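Local coordinates for Xaa-Pro dipeptidase (Pyrococcus horikoshii, PDB 1WY2), which probably hydrolyses dipeptides that carry proline at the C-terminal position after a nonpolar residue, working as a homodimeric dinuclear metallopeptidase, at residues 87-92 against 110-115; 93-98 against 114-119. One frame throughout, in Å; residues are numbered along the deposited sequence. Where two conformers were deposited one is given.

Interaction 1. Residues 87-92 against 110-115; sequences GIKSLG and NIKEFK
Lys89 O receives two backbone N-H groups of unequal quality. Glu113 N lies in the carbonyl plane at 2.9 Å from Lys89 O and bonds well, whereas Lys112 N makes a weak bond to the same oxygen, bent to 130° at the hydrogen. Leu91 then carries the ladder on through both its backbone polar atoms. Leu91 N donates almost straight to Glu113 O (2.8 Å, 170°), and Leu91 O accepts from Lys115 N, which approaches from above the carbonyl plane. CA-H groups of Ser90, Phe114 and Gly92 add close contacts to the facing carbonyls. This is parallel pairing of strands 90-93 and 113-116, the two strands of a beta-alpha-beta crossover whose helix, 99-108, packs on the face bearing Leu91 and Phe114.

On that face Leu91 and Phe114 run side by side, with CD2 of Leu91 4.0 Å from CE2 of Phe114. Ile111 spreads its two branches from just ahead of the strand. Ile111 CD1 reaches Ile88 CB at 3.6 Å, while Ile111 CG2, anti to the backbone N, meets Leu91 CB at 3.8 Å and also sits over a face of the Phe114 ring near the rim. An alanine at Ile111 would probably loosen the join between Ile88, Leu91 and the Phe114 ring, because both touching methyls would be gone.

The opposite face is polar. Ser90 OG is buried without a hydrogen-bonding partner in the model, and Glu113 OE2 is 3.8 Å from it. Toward the start of the segments the Lys89 chain curls through bends at chi2 and chi3 to set Lys89 NZ 3.2 Å from Lys112 CG; the two ammonium groups probably repel mildly. Farther out, Asp21 accepts a bond from Ser90 N, Lys115 NZ reaches Asn18 O, and Tyr99 of the second subunit packs on Phe114.

Interaction 2. Residues 93-98 against 114-119; sequences IESSLP and FKKVDD. With GOL (glycerol), chain G.
Within the two segments, two hydrogen bonds grip O3 of a glycerol, one from each segment. Ser95 N donates to O3 at 3.1 Å, and O3 in turn donates to Asp118 OD1 at 2.9 Å, so the hydroxyl relays between the second residue of a beta turn and the first turn of helix 118-125. The glycerol probably comes from the crystallisation liquor, and Lys27 NZ and Asn30 ND2 also bond to the molecule. Beside the relay, in the conformer described, Ser95 OG comes nearest to Asp118 CB, at 3.7 Å, with the carboxylate only slightly farther and not bonded to it; Asp118 CG stands anti to its backbone N (chi1 -170°).

The direct join is made by backbone. Ile93 N points almost along the C=O axis of Lys115 and bonds to its O at 2.8 Å. Two residues on, Val117 N donates to Ile93 O at 3.1 Å from above the carbonyl plane, and the CA-H of Lys116 touches the same oxygen. Val117 CG2, in the crowded position between its own N and carbonyl carbon, rests against Ile93 O at 3.4 Å.

Ile93 CG1 takes that crowded position too (chi1 60°). It directs Ile93 CD1 obliquely to CD2 of the Phe114 ring at 3.9 Å, with CG2 close behind.

Past Ile93 the chain leaves the sheet in a type I turn, Glu94 to Leu97, closed by a bond from Leu97 N to Glu94 O. The Glu94 carboxylate is held by the backbone N-H groups of Ala26 and Lys27 and by Asn30. Here the parallel pair frays: strand 90-93 passes through the turn into helix 99-108, with Pro98 at its N-cap, while strand 113-116 runs into helix 118-125 after Val117, and Tyr99 of the second subunit packs on Ile93, Phe114 and Lys116.

Interactions 1 and 2 are successive parts of one parallel pairing at the edge of the N-terminal domain's sheet, and Phe114 and Lys115 serve both. Interaction 1 buries the larger area, 485 against 334 Å², and combines a regular backbone ladder with an apolar face of Ile88, Leu91, Ile111 and Phe114 and a lysine-rich fringe. Interaction 2 holds the ends of the same strands, where two backbone bonds remain and the chemistry turns to a tight turn, an acidic helix start and a bound glycerol. Both are partly buried and lie away from the dinuclear active-site metals. They meet where Val117 CG1 packs on Gly92 CA, and both touch the second subunit, interaction 2 more extensively.

Interaction 1. Residues 87-92 against 110-115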
ATOM      1  N   GLY A  87      29.162  -4.106 -14.990  1.00 38.14           N
ATOM      2  CA  GLY A  87      29.538  -5.071 -16.006  1.00 37.24           C
ATOM      3  C   GLY A  87      28.364  -5.594 -16.810  1.00 36.28           C
ATOM      4  O   GLY A  87      28.545  -6.164 -17.887  1.00 36.68           O
ATOM      5  N   ILE A  88      27.159  -5.400 -16.289  1.00 34.96           N
ATOM      6  CA  ILE A  88      25.952  -5.857 -16.966  1.00 32.72           C
ATOM      7  C   ILE A  88      25.597  -4.946 -18.138  1.00 31.42           C
ATOM      8  O   ILE A  88      25.493  -3.731 -17.981  1.00 30.91           O
ATOM      9  CB  ILE A  88      24.759  -5.903 -15.989  1.00 31.52           C
ATOM     10  CG1 ILE A  88      25.072  -6.865 -14.840  1.00 29.62           C
ATOM     11  CG2 ILE A  88      23.498  -6.332 -16.727  1.00 29.79           C
ATOM     12  CD1 ILE A  88      24.022  -6.887 -13.748  1.00 28.42           C
ATOM     13  N   LYS A  89      25.410  -5.541 -19.311  1.00 31.34           N
ATOM     14  CA  LYS A  89      25.061  -4.782 -20.507  1.00 32.76           C
ATOM     15  C   LYS A  89      23.547  -4.615 -20.626  1.00 31.88           C
ATOM     16  O   LYS A  89      23.036  -3.496 -20.625  1.00 32.31           O
ATOM     17  CB  LYS A  89      25.594  -5.485 -21.757  1.00 34.64           C
ATOM     18  CG  LYS A  89      27.111  -5.573 -21.823  1.00 39.51           C
ATOM     19  CD  LYS A  89      27.747  -4.195 -21.941  1.00 41.83           C
ATOM     20  CE  LYS A  89      27.317  -3.494 -23.223  1.00 44.36           C
ATOM     21  NZ  LYS A  89      27.953  -2.153 -23.374  1.00 46.08           N
ATOM     22  N   SER A  90      22.843  -5.736 -20.731  1.00 30.51           N
ATOM     23  CA  SER A  90      21.389  -5.733 -20.852  1.00 27.99           C
ATOM     24  C   SER A  90      20.767  -6.275 -19.567  1.00 26.78           C
ATOM     25  O   SER A  90      20.975  -7.435 -19.219  1.00 25.16           O
ATOM     26  CB  SER A  90      20.967  -6.599 -22.044  1.00 29.76           C
ATOM     27  OG  SER A  90      19.564  -6.563 -22.243  1.00 32.38           O
ATOM     28  N   LEU A  91      20.002  -5.435 -18.872  1.00 23.11           N
ATOM     29  CA  LEU A  91      19.362  -5.832 -17.618  1.00 22.63           C
ATOM     30  C   LEU A  91      17.852  -5.999 -17.754  1.00 22.78           C
ATOM     31  O   LEU A  91      17.164  -5.101 -18.236  1.00 21.45           O
ATOM     32  CB  LEU A  91      19.648  -4.790 -16.528  1.00 21.53           C
ATOM     33  CG  LEU A  91      19.083  -5.060 -15.128  1.00 22.12           C
ATOM     34  CD1 LEU A  91      19.861  -6.203 -14.472  1.00 20.51           C
ATOM     35  CD2 LEU A  91      19.182  -3.806 -14.274  1.00 21.78           C
ATOM     36  N   GLY A  92      17.339  -7.149 -17.324  1.00 21.29           N
ATOM     37  CA  GLY A  92      15.906  -7.386 -17.387  1.00 20.39           C
ATOM     38  C   GLY A  92      15.276  -6.827 -16.125  1.00 18.93           C
ATOM     39  O   GLY A  92      15.772  -7.084 -15.028  1.00 19.62           O
ATOM     40  N   ASN A 110      26.217   1.634 -14.730  1.00 37.32           N
ATOM     41  CA  ASN A 110      26.508   1.809 -16.147  1.00 38.48           C
ATOM     42  C   ASN A 110      25.723   0.853 -17.039  1.00 38.30           C
ATOM     43  O   ASN A 110      26.210   0.428 -18.087  1.00 38.55           O
ATOM     44  CB  ASN A 110      28.011   1.643 -16.401  1.00 41.19           C
ATOM     45  CG  ASN A 110      28.416   2.076 -17.797  1.00 44.03           C
ATOM     46  OD1 ASN A 110      28.223   3.230 -18.183  1.00 45.02           O
ATOM     47  ND2 ASN A 110      28.982   1.150 -18.564  1.00 46.35           N
ATOM     48  N   ILE A 111      24.504   0.516 -16.623  1.00 37.63           N
ATOM     49  CA  ILE A 111      23.664  -0.381 -17.409  1.00 37.98           C
ATOM     50  C   ILE A 111      23.374   0.274 -18.755  1.00 38.48           C
ATOM     51  O   ILE A 111      22.958   1.429 -18.816  1.00 38.90           O
ATOM     52  CB  ILE A 111      22.330  -0.682 -16.693  1.00 37.49           C
ATOM     53  CG1 ILE A 111      22.602  -1.301 -15.320  1.00 38.44           C
ATOM     54  CG2 ILE A 111      21.479  -1.618 -17.543  1.00 36.72           C
ATOM     55  CD1 ILE A 111      23.412  -2.584 -15.367  1.00 38.66           C
ATOM     56  N   LYS A 112      23.591  -0.476 -19.828  1.00 40.15           N
ATOM     57  CA  LYS A 112      23.382   0.028 -21.179  1.00 41.10           C
ATOM     58  C   LYS A 112      21.960  -0.095 -21.714  1.00 40.92           C
ATOM     59  O   LYS A 112      21.422   0.850 -22.296  1.00 41.28           O
ATOM     60  CB  LYS A 112      24.336  -0.682 -22.147  1.00 43.08           C
ATOM     61  CG  LYS A 112      25.800  -0.319 -21.970  1.00 44.74           C
ATOM     62  CD  LYS A 112      26.037   1.154 -22.271  1.00 46.10           C
ATOM     63  CE  LYS A 112      27.509   1.511 -22.161  1.00 47.07           C
ATOM     64  NZ  LYS A 112      27.751   2.958 -22.432  1.00 47.85           N
ATOM     65  N   GLU A 113      21.351  -1.260 -21.519  1.00 38.66           N
ATOM     66  CA  GLU A 113      20.011  -1.507 -22.030  1.00 35.76           C
ATOM     67  C   GLU A 113      19.114  -2.171 -20.992  1.00 33.22           C
ATOM     68  O   GLU A 113      19.584  -2.933 -20.151  1.00 31.56           O
ATOM     69  CB  GLU A 113      20.117  -2.401 -23.273  1.00 38.34           C
ATOM     70  CG  GLU A 113      18.818  -2.648 -24.023  1.00 43.78           C
ATOM     71  CD  GLU A 113      19.004  -3.572 -25.223  1.00 45.55           C
ATOM     72  OE1 GLU A 113      19.802  -3.239 -26.126  1.00 47.37           O
ATOM     73  OE2 GLU A 113      18.353  -4.637 -25.264  1.00 47.78           O
ATOM     74  N   PHE A 114      17.820  -1.866 -21.055  1.00 30.46           N
ATOM     75  CA  PHE A 114      16.848  -2.465 -20.145  1.00 27.55           C
ATOM     76  C   PHE A 114      15.782  -3.163 -20.975  1.00 27.32           C
ATOM     77  O   PHE A 114      15.403  -2.685 -22.045  1.00 27.31           O
ATOM     78  CB  PHE A 114      16.173  -1.406 -19.265  1.00 26.13           C
ATOM     79  CG  PHE A 114      17.111  -0.686 -18.344  1.00 25.72           C
ATOM     80  CD1 PHE A 114      17.818   0.433 -18.782  1.00 28.36           C
ATOM     81  CD2 PHE A 114      17.291  -1.123 -17.039  1.00 25.05           C
ATOM     82  CE1 PHE A 114      18.691   1.104 -17.928  1.00 27.66           C
ATOM     83  CE2 PHE A 114      18.161  -0.463 -16.176  1.00 26.49           C
ATOM     84  CZ  PHE A 114      18.864   0.656 -16.622  1.00 28.41           C
ATOM     85  N   LYS A 115      15.307  -4.305 -20.487  1.00 25.10           N
ATOM     86  CA  LYS A 115      14.268  -5.056 -21.172  1.00 24.60           C
ATOM     87  C   LYS A 115      13.253  -5.540 -20.149  1.00 22.82           C
ATOM     88  O   LYS A 115      13.600  -5.796 -18.997  1.00 21.04           O
ATOM     89  CB  LYS A 115      14.856  -6.254 -21.925  1.00 26.57           C
ATOM     90  CG  LYS A 115      15.507  -5.897 -23.257  1.00 29.66           C
ATOM     91  CD  LYS A 115      15.733  -7.141 -24.104  1.00 32.86           C
ATOM     92  CE  LYS A 115      16.185  -6.783 -25.511  1.00 34.88           C
ATOM     93  NZ  LYS A 115      16.278  -7.989 -26.383  1.00 36.84           N
TER

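Interaction 2. Residues 93-98 against 114-119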
ATOM      1  N   ILE A  93      14.191  -6.069 -16.267  1.00 18.98           N
ATOM      2  CA  ILE A  93      13.533  -5.466 -15.109  1.00 18.57           C
ATOM      3  C   ILE A  93      12.010  -5.570 -15.137  1.00 17.95           C
ATOM      4  O   ILE A  93      11.408  -5.822 -16.181  1.00 18.38           O
ATOM      5  CB  ILE A  93      13.899  -3.964 -14.965  1.00 18.42           C
ATOM      6  CG1 ILE A  93      13.463  -3.194 -16.215  1.00 19.62           C
ATOM      7  CG2 ILE A  93      15.403  -3.808 -14.743  1.00 20.91           C
ATOM      8  CD1 ILE A  93      13.539  -1.676 -16.051  1.00 21.36           C
ATOM      9  N   GLU A  94      11.399  -5.377 -13.970  1.00 18.57           N
ATOM     10  CA  GLU A  94       9.944  -5.426 -13.831  1.00 18.51           C
ATOM     11  C   GLU A  94       9.334  -4.123 -14.341  1.00 18.83           C
ATOM     12  O   GLU A  94       9.959  -3.067 -14.270  1.00 19.86           O
ATOM     13  CB  GLU A  94       9.557  -5.592 -12.365  1.00 17.85           C
ATOM     14  CG  GLU A  94      10.112  -6.831 -11.691  1.00 19.74           C
ATOM     15  CD  GLU A  94      10.320  -6.617 -10.207  1.00 20.37           C
ATOM     16  OE1 GLU A  94      11.109  -5.714  -9.845  1.00 22.11           O
ATOM     17  OE2 GLU A  94       9.702  -7.341  -9.401  1.00 21.11           O
ATOM     18  N   SER A  95       8.106  -4.199 -14.835  1.00 18.83           N
ATOM     19  CA  SER A  95       7.429  -3.013 -15.346  1.00 21.35           C
ATOM     20  C   SER A  95       7.116  -2.029 -14.223  1.00 21.03           C
ATOM     21  O   SER A  95       6.730  -0.889 -14.479  1.00 21.74           O
ATOM     22  CB  SER A  95       6.136  -3.413 -16.056  1.00 22.00           C
ATOM     23  OG  SER A  95       6.415  -4.189 -17.209  0.50 21.63           O
ATOM     24  N   SER A  96       7.296  -2.473 -12.983  1.00 19.30           N
ATOM     25  CA  SER A  96       7.025  -1.642 -11.818  1.00 20.45           C
ATOM     26  C   SER A  96       8.242  -0.862 -11.311  1.00 20.04           C
ATOM     27  O   SER A  96       8.106  -0.005 -10.439  1.00 20.00           O
ATOM     28  CB  SER A  96       6.485  -2.511 -10.683  1.00 22.01           C
ATOM     29  OG  SER A  96       7.373  -3.584 -10.406  1.00 21.31           O
ATOM     30  N   LEU A  97       9.421  -1.153 -11.850  1.00 19.73           N
ATOM     31  CA  LEU A  97      10.631  -0.467 -11.397  1.00 20.35           C
ATOM     32  C   LEU A  97      10.519   1.031 -11.672  1.00 20.91           C
ATOM     33  O   LEU A  97      10.301   1.448 -12.808  1.00 20.59           O
ATOM     34  CB  LEU A  97      11.867  -1.042 -12.090  1.00 21.87           C
ATOM     35  CG  LEU A  97      13.163  -0.856 -11.294  1.00 21.66           C
ATOM     36  CD1 LEU A  97      13.046  -1.595  -9.963  1.00 21.38           C
ATOM     37  CD2 LEU A  97      14.346  -1.377 -12.097  1.00 21.28           C
ATOM     38  N   PRO A  98      10.673   1.858 -10.624  1.00 21.32           N
ATOM     39  CA  PRO A  98      10.581   3.318 -10.745  1.00 21.88           C
ATOM     40  C   PRO A  98      11.686   4.038 -11.523  1.00 23.23           C
ATOM     41  O   PRO A  98      12.843   3.613 -11.552  1.00 23.40           O
ATOM     42  CB  PRO A  98      10.484   3.771  -9.289  1.00 21.79           C
ATOM     43  CG  PRO A  98      11.311   2.755  -8.566  1.00 24.23           C
ATOM     44  CD  PRO A  98      10.882   1.455  -9.220  1.00 20.76           C
ATOM     45  N   PHE A 114      17.820  -1.866 -21.055  1.00 30.46           N
ATOM     46  CA  PHE A 114      16.848  -2.465 -20.145  1.00 27.55           C
ATOM     47  C   PHE A 114      15.782  -3.163 -20.975  1.00 27.32           C
ATOM     48  O   PHE A 114      15.403  -2.685 -22.045  1.00 27.31           O
ATOM     49  CB  PHE A 114      16.173  -1.406 -19.265  1.00 26.13           C
ATOM     50  CG  PHE A 114      17.111  -0.686 -18.344  1.00 25.72           C
ATOM     51  CD1 PHE A 114      17.818   0.433 -18.782  1.00 28.36           C
ATOM     52  CD2 PHE A 114      17.291  -1.123 -17.039  1.00 25.05           C
ATOM     53  CE1 PHE A 114      18.691   1.104 -17.928  1.00 27.66           C
ATOM     54  CE2 PHE A 114      18.161  -0.463 -16.176  1.00 26.49           C
ATOM     55  CZ  PHE A 114      18.864   0.656 -16.622  1.00 28.41           C
ATOM     56  N   LYS A 115      15.307  -4.305 -20.487  1.00 25.10           N
ATOM     57  CA  LYS A 115      14.268  -5.056 -21.172  1.00 24.60           C
ATOM     58  C   LYS A 115      13.253  -5.540 -20.149  1.00 22.82           C
ATOM     59  O   LYS A 115      13.600  -5.796 -18.997  1.00 21.04           O
ATOM     60  CB  LYS A 115      14.856  -6.254 -21.925  1.00 26.57           C
ATOM     61  CG  LYS A 115      15.507  -5.897 -23.257  1.00 29.66           C
ATOM     62  CD  LYS A 115      15.733  -7.141 -24.104  1.00 32.86           C
ATOM     63  CE  LYS A 115      16.185  -6.783 -25.511  1.00 34.88           C
ATOM     64  NZ  LYS A 115      16.278  -7.989 -26.383  1.00 36.84           N
ATOM     65  N   LYS A 116      11.998  -5.651 -20.568  1.00 22.88           N
ATOM     66  CA  LYS A 116      10.934  -6.098 -19.676  1.00 21.53           C
ATOM     67  C   LYS A 116      10.978  -7.608 -19.467  1.00 21.78           C
ATOM     68  O   LYS A 116      11.213  -8.361 -20.412  1.00 23.25           O
ATOM     69  CB  LYS A 116       9.562  -5.742 -20.259  1.00 25.05           C
ATOM     70  CG  LYS A 116       9.305  -4.261 -20.468  1.00 28.44           C
ATOM     71  CD  LYS A 116       7.907  -4.043 -21.035  1.00 31.93           C
ATOM     72  CE  LYS A 116       7.648  -2.577 -21.336  1.00 35.36           C
ATOM     73  NZ  LYS A 116       8.595  -2.044 -22.355  1.00 37.96           N
ATOM     74  N   VAL A 117      10.743  -8.046 -18.233  1.00 20.90           N
ATOM     75  CA  VAL A 117      10.706  -9.473 -17.928  1.00 19.94           C
ATOM     76  C   VAL A 117       9.312  -9.829 -17.420  1.00 20.37           C
ATOM     77  O   VAL A 117       9.068 -10.937 -16.944  1.00 17.97           O
ATOM     78  CB  VAL A 117      11.753  -9.874 -16.862  1.00 20.51           C
ATOM     79  CG1 VAL A 117      13.157  -9.568 -17.380  1.00 23.18           C
ATOM     80  CG2 VAL A 117      11.476  -9.160 -15.546  1.00 20.82           C
ATOM     81  N   ASP A 118       8.400  -8.870 -17.545  1.00 18.68           N
ATOM     82  CA  ASP A 118       7.010  -9.022 -17.122  1.00 20.90           C
ATOM     83  C   ASP A 118       6.376 -10.327 -17.631  1.00 19.40           C
ATOM     84  O   ASP A 118       5.678 -11.021 -16.891  1.00 17.56           O
ATOM     85  CB  ASP A 118       6.209  -7.815 -17.639  1.00 24.18           C
ATOM     86  CG  ASP A 118       4.805  -7.741 -17.068  1.00 29.88           C
ATOM     87  OD1 ASP A 118       4.662  -7.451 -15.864  1.00 31.70           O
ATOM     88  OD2 ASP A 118       3.839  -7.964 -17.827  1.00 32.91           O
ATOM     89  N   ASP A 119       6.622 -10.658 -18.893  1.00 18.98           N
ATOM     90  CA  ASP A 119       6.055 -11.865 -19.498  1.00 19.47           C
ATOM     91  C   ASP A 119       6.358 -13.167 -18.758  1.00 18.64           C
ATOM     92  O   ASP A 119       5.475 -14.020 -18.606  1.00 17.47           O
ATOM     93  CB  ASP A 119       6.528 -12.004 -20.949  1.00 22.08           C
ATOM     94  CG  ASP A 119       5.787 -11.082 -21.905  1.00 25.81           C
ATOM     95  OD1 ASP A 119       4.951 -10.273 -21.445  1.00 26.11           O
ATOM     96  OD2 ASP A 119       6.047 -11.167 -23.123  1.00 28.51           O
TER
HETATM   97  C1  GOL G1401       4.688  -5.868 -12.408  1.00 34.18           C
HETATM   98  O1  GOL G1401       4.194  -5.143 -11.290  1.00 31.66           O
HETATM   99  C2  GOL G1401       5.624  -6.996 -11.977  1.00 32.37           C
HETATM  100  O2  GOL G1401       4.926  -7.898 -11.112  1.00 31.16           O
HETATM  101  C3  GOL G1401       6.136  -7.759 -13.200  1.00 32.91           C
HETATM  102  O3  GOL G1401       6.836  -6.912 -14.095  1.00 32.36           O